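Local coordinates for first ORF in transposon ISC1904 (Sulfolobus solfataricus, PDB 3ILX), which probably acts as a serine recombinase of the resolvase family, binding DNA and exchanging strands for the transposon; this piece is its resolvase-type catalytic domain, at the interface of chains A and B. Residues are numbered along the deposited sequence; one frame, centred on the assembly and turned at random. Chains: chain A/B, First ORF in transposon ISC1904.

Contact 1: the interface of chains A and B. Residues chain A 105, 109, 140-141, 143; chain B 128-130, 134.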
loop_
_atom_site.group_PDB
_atom_site.type_symbol
_atom_site.label_atom_id
_atom_site.label_comp_id
_atom_site.label_asym_id
_atom_site.label_seq_id
_atom_site.Cartn_x
_atom_site.Cartn_y
_atom_site.Cartn_z
ATOM N N GLU A 105 -16.530 5.395 -10.234
ATOM C CA GLU A 105 -15.813 4.897 -11.381
ATOM C C GLU A 105 -14.616 5.784 -11.684
ATOM O O GLU A 105 -13.515 5.280 -11.900
ATOM C CB GLU A 105 -16.738 4.824 -12.597
ATOM C CG GLU A 105 -15.981 4.516 -13.887
ATOM C CD GLU A 105 -16.885 4.078 -15.008
ATOM O OE1 GLU A 105 -18.095 3.904 -14.776
ATOM O OE2 GLU A 105 -16.378 3.882 -16.124
ATOM N N VAL A 109 -10.468 4.773 -12.041
ATOM C CA VAL A 109 -9.801 4.962 -13.326
ATOM C C VAL A 109 -8.607 5.886 -13.124
ATOM O O VAL A 109 -7.520 5.682 -13.684
ATOM C CB VAL A 109 -10.793 5.539 -14.381
ATOM C CG1 VAL A 109 -10.100 6.034 -15.627
ATOM C CG2 VAL A 109 -11.883 4.484 -14.755
ATOM N N GLU A 140 -5.799 4.108 -23.284
ATOM C CA GLU A 140 -7.154 3.559 -23.387
ATOM C C GLU A 140 -8.015 4.055 -22.211
ATOM O O GLU A 140 -9.181 4.406 -22.406
ATOM C CB GLU A 140 -7.148 2.017 -23.445
ATOM C CG GLU A 140 -6.723 1.401 -24.786
ATOM C CD GLU A 140 -7.668 1.761 -25.906
ATOM O OE1 GLU A 140 -8.852 1.365 -25.858
ATOM O OE2 GLU A 140 -7.235 2.470 -26.834
ATOM N N LEU A 141 -7.431 4.113 -21.009
ATOM C CA LEU A 141 -8.170 4.536 -19.811
ATOM C C LEU A 141 -8.455 6.019 -19.768
ATOM O O LEU A 141 -9.403 6.430 -19.101
ATOM C CB LEU A 141 -7.473 4.122 -18.509
ATOM C CG LEU A 141 -7.466 2.649 -18.148
ATOM C CD1 LEU A 141 -6.825 2.492 -16.767
ATOM C CD2 LEU A 141 -8.878 2.055 -18.160
ATOM N N ASN A 143 -9.357 7.569 -22.425
ATOM C CA ASN A 143 -10.358 7.728 -23.456
ATOM C C ASN A 143 -11.760 7.405 -22.967
ATOM O O ASN A 143 -11.947 6.421 -22.244
ATOM C CB ASN A 143 -10.027 6.846 -24.651
ATOM C CG ASN A 143 -9.113 7.523 -25.624
ATOM O OD1 ASN A 143 -9.548 7.956 -26.698
ATOM N ND2 ASN A 143 -7.841 7.664 -25.254
ATOM O OXT ASN A 143 -12.714 8.121 -23.307
ATOM N N SER B 128 -18.778 -0.979 -15.509
ATOM C CA SER B 128 -18.199 0.223 -16.097
ATOM C C SER B 128 -17.759 -0.039 -17.551
ATOM O O SER B 128 -17.271 -1.131 -17.840
ATOM C CB SER B 128 -17.012 0.640 -15.214
ATOM O OG SER B 128 -15.994 1.321 -15.929
ATOM N N GLN B 129 -17.922 0.946 -18.451
ATOM C CA GLN B 129 -17.418 0.858 -19.844
ATOM C C GLN B 129 -15.986 0.346 -19.879
ATOM O O GLN B 129 -15.560 -0.239 -20.864
ATOM C CB GLN B 129 -17.428 2.241 -20.531
ATOM C CG GLN B 129 -16.509 2.334 -21.792
ATOM C CD GLN B 129 -15.739 3.662 -21.937
ATOM O OE1 GLN B 129 -14.494 3.694 -21.983
ATOM N NE2 GLN B 129 -16.482 4.755 -22.033
ATOM N N LYS B 130 -15.278 0.561 -18.768
ATOM C CA LYS B 130 -13.849 0.393 -18.622
ATOM C C LYS B 130 -13.384 -1.039 -18.286
ATOM O O LYS B 130 -12.196 -1.350 -18.385
ATOM C CB LYS B 130 -13.374 1.381 -17.550
ATOM C CG LYS B 130 -13.486 2.858 -17.967
ATOM C CD LYS B 130 -12.484 3.152 -19.100
ATOM C CE LYS B 130 -12.065 4.621 -19.174
ATOM N NZ LYS B 130 -13.139 5.478 -19.708
ATOM N N VAL B 134 -9.505 -2.829 -19.193
ATOM C CA VAL B 134 -8.629 -3.278 -18.117
ATOM C C VAL B 134 -8.377 -4.782 -18.231
ATOM O O VAL B 134 -7.250 -5.255 -18.032
ATOM C CB VAL B 134 -9.190 -2.896 -16.725
ATOM C CG1 VAL B 134 -8.339 -3.497 -15.640
ATOM C CG2 VAL B 134 -9.193 -1.383 -16.583
HETATM O O HOH W 1 -14.727 6.812 -23.215
#
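The carboxylate of A:Glu105 presents a face to B:Ser128, whose hydroxyl OG donates to OE2 at 2.6 Å. That hydroxyl stands above the carboxylate, 79° out of its plane. The serine CB lies 3.4 Å from CD of the same flat group. With CG anti to the backbone N (chi1 171°) and the chain extended beyond it, A:Glu105 can reach out from the start of helix 105-125 to this hydroxyl. The second flat group is the C-terminal carboxylate of A:Asn143. Its O accepts a hydrogen bond from the ammonium NZ of B:Lys130 at 3.0 Å, the donor tilted 27° from the plane. The side-chain amide OE1 of B:Gln129 accepts a hydrogen bond from the same NZ at 3.2 Å, the donor above the amide carbonyl plane. B:Lys130 bends at chi2 and chi4 on its way there, and its methylenes serve as apolar surface: CG packs on A:Val109 CG2 at 3.9 Å, the two side chains nearly perpendicular, and CD meets A:Leu141 CD2. That leucine methyl also touches B:Val134. At this end of the helical dimer interface, the loop before helix 131-140 of chain B probably ties down the start of helix 105-125 and the C-terminus of chain A. Behind the contact, the serine hydroxyl is fixed from its own chain, since the backbone N of B:Lys130 donates to B:Ser128 OG at 3.0 Å.

Contact 2: the interface of chains A and B. Residues chain A 126, 128-130; chain B 105, 109, 141, 143.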
loop_
_atom_site.group_PDB
_atom_site.type_symbol
_atom_site.label_atom_id
_atom_site.label_comp_id
_atom_site.label_asym_id
_atom_site.label_seq_id
_atom_site.Cartn_x
_atom_site.Cartn_y
_atom_site.Cartn_z
HETATM N N MSE A 126 14.056 0.267 -17.229
HETATM C CA MSE A 126 14.790 -0.963 -17.486
HETATM C C MSE A 126 14.752 -1.383 -18.963
HETATM O O MSE A 126 15.163 -2.502 -19.296
HETATM C CB MSE A 126 14.292 -2.081 -16.568
HETATM C CG MSE A 126 12.844 -2.368 -16.700
HETATM SE SE MSE A 126 12.447 -3.896 -15.591
HETATM C CE MSE A 126 13.787 -5.148 -16.284
ATOM N N SER A 128 12.281 -2.224 -20.918
ATOM C CA SER A 128 11.464 -3.382 -21.121
ATOM C C SER A 128 10.504 -3.135 -22.281
ATOM O O SER A 128 9.894 -2.063 -22.378
ATOM C CB SER A 128 10.642 -3.623 -19.871
ATOM O OG SER A 128 9.553 -4.468 -20.157
ATOM N N GLN A 129 10.326 -4.151 -23.113
ATOM C CA GLN A 129 9.379 -4.073 -24.225
ATOM C C GLN A 129 7.896 -4.063 -23.759
ATOM O O GLN A 129 6.979 -3.845 -24.556
ATOM C CB GLN A 129 9.693 -5.157 -25.282
ATOM C CG GLN A 129 10.804 -4.686 -26.285
ATOM C CD GLN A 129 11.201 -5.721 -27.376
ATOM O OE1 GLN A 129 10.547 -6.766 -27.563
ATOM N NE2 GLN A 129 12.275 -5.414 -28.104
ATOM N N LYS A 130 7.654 -4.230 -22.463
ATOM C CA LYS A 130 6.289 -4.055 -21.968
ATOM C C LYS A 130 5.891 -2.589 -21.823
ATOM O O LYS A 130 4.729 -2.288 -21.634
ATOM C CB LYS A 130 6.092 -4.798 -20.642
ATOM C CG LYS A 130 6.415 -6.291 -20.742
ATOM C CD LYS A 130 5.231 -7.110 -21.274
ATOM C CE LYS A 130 5.668 -8.592 -21.406
ATOM N NZ LYS A 130 4.662 -9.359 -22.133
ATOM N N GLU B 105 12.211 -7.709 -14.428
ATOM C CA GLU B 105 11.088 -7.360 -15.273
ATOM C C GLU B 105 9.880 -8.249 -14.943
ATOM O O GLU B 105 8.749 -7.737 -14.854
ATOM C CB GLU B 105 11.463 -7.480 -16.763
ATOM C CG GLU B 105 10.344 -7.088 -17.747
ATOM C CD GLU B 105 10.629 -7.559 -19.163
ATOM O OE1 GLU B 105 11.290 -8.597 -19.343
ATOM O OE2 GLU B 105 10.190 -6.906 -20.113
ATOM N N VAL B 109 5.935 -6.920 -14.038
ATOM C CA VAL B 109 4.798 -7.316 -14.893
ATOM C C VAL B 109 3.831 -8.156 -14.099
ATOM O O VAL B 109 2.619 -7.946 -14.151
ATOM C CB VAL B 109 5.249 -8.095 -16.168
ATOM C CG1 VAL B 109 4.048 -8.707 -16.921
ATOM C CG2 VAL B 109 6.008 -7.180 -17.090
ATOM N N LEU B 141 -0.421 -8.060 -21.101
ATOM C CA LEU B 141 0.739 -8.192 -20.218
ATOM C C LEU B 141 1.222 -9.630 -20.005
ATOM O O LEU B 141 2.315 -9.823 -19.499
ATOM C CB LEU B 141 0.452 -7.599 -18.838
ATOM C CG LEU B 141 0.552 -6.107 -18.641
ATOM C CD1 LEU B 141 0.717 -5.916 -17.131
ATOM C CD2 LEU B 141 1.752 -5.488 -19.387
ATOM N N ASN B 143 1.297 -11.724 -22.662
ATOM C CA ASN B 143 1.814 -12.083 -23.987
ATOM C C ASN B 143 3.250 -11.656 -24.204
ATOM O O ASN B 143 3.504 -10.474 -23.995
ATOM C CB ASN B 143 0.956 -11.453 -25.076
ATOM C CG ASN B 143 -0.243 -12.287 -25.392
ATOM O OD1 ASN B 143 -0.307 -12.917 -26.448
ATOM N ND2 ASN B 143 -1.168 -12.370 -24.453
ATOM O OXT ASN B 143 4.146 -12.439 -24.596
HETATM O O HOH W 2 11.636 -6.867 -22.444
#
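B:Glu105 OE2 is gripped from chain A in two ways: the hydroxyl OG of A:Ser128 donates to it at 2.5 Å, and a water 2.7 Å from OE2 links it to the backbone N of A:Gln129. The hydroxyl arrives on the anti side of the carboxylate, 18° out of its plane. A:Ser128 OG is itself steadied by the backbone N of A:Lys130, which donates to it at 3.0 Å. On the flank, the selenomethionine A:Met126 crosses the glutamate at about a right angle and sets its methyl CE 3.3 Å from CB; its CG lies between the backbone N and the carbonyl carbon (chi1 58°), which aims the selenium at the start of helix 105-126. Further along, A:Lys130 rests CG on B:Val109 CG2 at 3.8 Å, and its NZ probably hydrogen-bonds to the terminal carboxylate O of B:Asn143, although the modelled 2.5 Å is suspiciously short. Were B:Glu105 replaced by an alanine, the A:Ser128 hydroxyl would probably lose its acceptor across the interface, and the water its carboxylate partner. By pinning the loop before helix 131-142 of one chain to the helix start and chain end of the other, the site probably secures the intertwined C-terminal helices of a dimer.

Contact 3: the interface of chains A and B. Residues chain A 60, 86, 89-90; chain B 60, 89-90.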
loop_
_atom_site.group_PDB
_atom_site.type_symbol
_atom_site.label_atom_id
_atom_site.label_comp_id
_atom_site.label_asym_id
_atom_site.label_seq_id
_atom_site.Cartn_x
_atom_site.Cartn_y
_atom_site.Cartn_z
ATOM N N LEU A 60 -0.373 5.952 16.202
ATOM C CA LEU A 60 0.965 5.555 16.612
ATOM C C LEU A 60 1.389 6.176 17.941
ATOM O O LEU A 60 2.213 5.592 18.661
ATOM C CB LEU A 60 1.982 5.918 15.527
ATOM C CG LEU A 60 1.996 5.058 14.257
ATOM C CD1 LEU A 60 2.774 5.760 13.106
ATOM C CD2 LEU A 60 2.556 3.661 14.549
ATOM N N VAL A 86 -1.142 -2.042 12.557
ATOM C CA VAL A 86 -0.750 -0.870 13.333
ATOM C C VAL A 86 -1.769 -0.570 14.423
ATOM O O VAL A 86 -1.421 -0.375 15.589
ATOM C CB VAL A 86 -0.567 0.366 12.411
ATOM C CG1 VAL A 86 -0.295 1.632 13.252
ATOM C CG2 VAL A 86 0.606 0.115 11.447
ATOM N N ALA A 89 -1.766 -3.143 17.363
ATOM C CA ALA A 89 -0.686 -2.890 18.312
ATOM C C ALA A 89 -0.897 -1.605 19.134
ATOM O O ALA A 89 -0.275 -1.435 20.172
ATOM C CB ALA A 89 0.674 -2.837 17.577
ATOM N N HIS A 90 -1.754 -0.701 18.668
ATOM C CA HIS A 90 -1.952 0.574 19.381
ATOM C C HIS A 90 -3.346 0.779 19.957
ATOM O O HIS A 90 -3.814 1.924 20.089
ATOM C CB HIS A 90 -1.578 1.746 18.487
ATOM C CG HIS A 90 -0.112 1.902 18.317
ATOM N ND1 HIS A 90 0.661 2.612 19.207
ATOM C CD2 HIS A 90 0.733 1.413 17.383
ATOM C CE1 HIS A 90 1.921 2.570 18.820
ATOM N NE2 HIS A 90 1.993 1.850 17.713
ATOM N N LEU B 60 6.376 -3.115 15.745
ATOM C CA LEU B 60 5.331 -2.500 16.543
ATOM C C LEU B 60 5.412 -2.859 18.034
ATOM O O LEU B 60 4.879 -2.145 18.871
ATOM C CB LEU B 60 3.959 -2.878 15.995
ATOM C CG LEU B 60 3.566 -2.247 14.648
ATOM C CD1 LEU B 60 2.530 -3.152 13.998
ATOM C CD2 LEU B 60 3.032 -0.816 14.860
ATOM N N ALA B 89 8.201 5.925 14.696
ATOM C CA ALA B 89 7.467 5.885 15.942
ATOM C C ALA B 89 7.914 4.802 16.910
ATOM O O ALA B 89 7.590 4.892 18.094
ATOM C CB ALA B 89 5.961 5.719 15.670
ATOM N N HIS B 90 8.597 3.764 16.421
ATOM C CA HIS B 90 9.025 2.682 17.284
ATOM C C HIS B 90 10.516 2.578 17.279
ATOM O O HIS B 90 11.048 1.487 17.480
ATOM C CB HIS B 90 8.410 1.347 16.842
ATOM C CG HIS B 90 6.951 1.254 17.121
ATOM N ND1 HIS B 90 6.456 0.820 18.329
ATOM C CD2 HIS B 90 5.875 1.569 16.360
ATOM C CE1 HIS B 90 5.136 0.843 18.295
ATOM N NE2 HIS B 90 4.759 1.292 17.110
#
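A:His90 and B:His90 meet through their imidazole nitrogens, NE2 to NE2 at 2.9 Å, in a hydrogen bond whose direction is not settled. The 152° at the hydrogen is fairly straight, and each NE2 lies at the edge of the other ring, in its plane. The ring planes are turned 55° apart, an edge-to-face meeting and not a stack. In A:His90, CG anti to the carbonyl carbon (chi1 -74°) directs the ring toward its partner. Around this centre, apolar groups close the seam: A:Ala89 CB touches B:Leu60 CB at 3.6 Å, and the twin pair, A:Leu60 CB and B:Ala89 CB, is looser at 4.0 Å. B:Leu60 also sends CD2 to the A:His90 ring and CD1 to A:Val86. In the next shell the CA of A:Leu60 sits over the centre of the A:His90 ring, 3.8 Å above the plane, and B:Leu60 does the same for B:His90, which is likely to limit how the rings turn. A:Val86 O lies in plane at the edge of the A:His90 ring. This small patch probably joins the two chains at the ends of helices 50-60 and 80-89, away from the helical bundle.

Contact 1 and contact 2 are two-fold twins, their centres about 22 Å apart; both use residues 105, 109, 128-130, 141 and 143, and the chain supplying 105, 109, 141 and 143 in contact 1 supplies 128-130 in contact 2, and the reverse. Contact 3 lies about 38 Å from each, centre to centre, and draws on helices 50-60 and 80-89 instead. The chains therefore meet at two separate levels, a helical bundle with polar contacts at both ends and a small seam away from it. An interchain disulfide at Cys137, within helix 131-142 of chain A, is consistent with the bundle being a dimer contact.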